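Side-chain contact in DNA replication factor Cdt1 (Mus musculus, PDB 3A4C), which licenses DNA replication by cooperating with CDC6 and the origin recognition complex to load the MCM complex onto DNA, and also supports stable kinetochore-microtubule attachment in mitosis: residues L71-H74 with D79-V82. Sequence-based numbering, arbitrary orientation.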
# COMPACT_ATOMS: atom_id res chain seq x y z
N LEU A 71 5.63 5.99 1.28
CA LEU A 71 5.93 4.57 1.48
C LEU A 71 7.25 4.19 0.83
O LEU A 71 7.38 4.25 -0.39
CB LEU A 71 4.80 3.73 0.89
CG LEU A 71 4.78 2.22 1.13
CD1 LEU A 71 4.91 1.92 2.59
CD2 LEU A 71 3.47 1.66 0.60
N SER A 72 8.21 3.78 1.66
CA SER A 72 9.53 3.41 1.19
C SER A 72 9.77 1.91 1.41
O SER A 72 9.30 1.35 2.40
CB SER A 72 10.58 4.22 1.96
OG SER A 72 11.71 4.49 1.15
N LEU A 73 10.47 1.27 0.49
CA LEU A 73 10.83 -0.14 0.62
C LEU A 73 12.35 -0.25 0.60
O LEU A 73 13.00 0.36 -0.24
CB LEU A 73 10.28 -0.93 -0.55
CG LEU A 73 8.78 -0.82 -0.77
CD1 LEU A 73 8.40 -1.44 -2.10
CD2 LEU A 73 8.07 -1.52 0.37
N HIS A 74 12.91 -1.02 1.53
CA HIS A 74 14.37 -1.14 1.61
C HIS A 74 14.77 -2.60 1.80
O HIS A 74 14.42 -3.23 2.78
CB HIS A 74 14.91 -0.26 2.76
CG HIS A 74 16.40 -0.29 2.91
ND1 HIS A 74 17.27 -0.08 1.86
CD2 HIS A 74 17.18 -0.46 4.01
CE1 HIS A 74 18.52 -0.15 2.30
NE2 HIS A 74 18.49 -0.37 3.61
N ASP A 79 15.15 -9.75 3.45
CA ASP A 79 13.94 -9.07 3.91
C ASP A 79 13.77 -7.78 3.13
O ASP A 79 14.74 -7.20 2.69
CB ASP A 79 14.03 -8.74 5.39
CG ASP A 79 14.15 -9.97 6.27
OD1 ASP A 79 13.43 -10.95 6.00
OD2 ASP A 79 14.95 -9.93 7.22
N THR A 80 12.53 -7.34 2.97
CA THR A 80 12.26 -6.01 2.45
C THR A 80 11.50 -5.23 3.51
O THR A 80 10.43 -5.64 3.95
CB THR A 80 11.47 -6.06 1.15
OG1 THR A 80 12.26 -6.72 0.15
CG2 THR A 80 11.12 -4.64 0.67
N TYR A 81 12.08 -4.13 3.96
CA TYR A 81 11.46 -3.37 5.03
C TYR A 81 10.55 -2.29 4.48
O TYR A 81 10.92 -1.58 3.55
CB TYR A 81 12.51 -2.78 5.97
CG TYR A 81 13.02 -3.80 6.94
CD1 TYR A 81 12.37 -4.02 8.14
CD2 TYR A 81 14.13 -4.58 6.64
CE1 TYR A 81 12.82 -4.98 9.04
CE2 TYR A 81 14.59 -5.54 7.53
CZ TYR A 81 13.93 -5.74 8.72
OH TYR A 81 14.38 -6.69 9.61
N VAL A 82 9.35 -2.20 5.06
CA VAL A 82 8.38 -1.16 4.75
C VAL A 82 8.41 -0.07 5.83
O VAL A 82 8.30 -0.34 7.02
CB VAL A 82 6.96 -1.73 4.69
CG1 VAL A 82 5.95 -0.61 4.50
CG2 VAL A 82 6.85 -2.77 3.58
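Val82 faces Leu73 as a non-hydrogen-bonded pair, and also reaches Leu71 two residues back, on the inner face of the antiparallel beta hairpin formed by strands 71-76 and 79-84, the wing of the winged helix fold in this C-terminal domain of Cdt1. Its two methyls divide the work. CG1, anti to the backbone N (chi1 175°), reaches CD1 of Leu71 at 3.3 Å, an unusually short approach whose exact length is doubtful, with the two side chains slanting across each other. CG2 meets CD2 of Leu73 at 3.7 Å, where valine and leucine stand alongside each other, their ends raised from the same face. Branching at CB lets valine serve both neighbours, while the longer leucines extend to helix 53-66, Leu71 touching Leu63 and Ala64. Val82 itself also packs on Met36 and Val39 of helix 36-45, so this face joins the wing to the helical body. Farther along, Thr80 sets methyl CG2, which is anti to its backbone N, 4.0 Å from Leu73 CB, while OG1 sits beside that N.

The side chains of His74 and Tyr81 project from the opposite face, while their backbones form the hydrogen-bonded pair. Their rings diverge: the imidazole swings outward, as suits a polar group at an exposed site, and the Tyr81 side chain touches Ala33 and Thr35 of the adjacent strand 33-35. What joins the two residues is backbone. His74 N donates to Tyr81 O at 2.9 Å, and Tyr81 N returns a bond to His74 O at 2.8 Å. The same His74 O lies near the plane of the Tyr81 ring, at its edge, and 3.7 Å from Tyr81 CB.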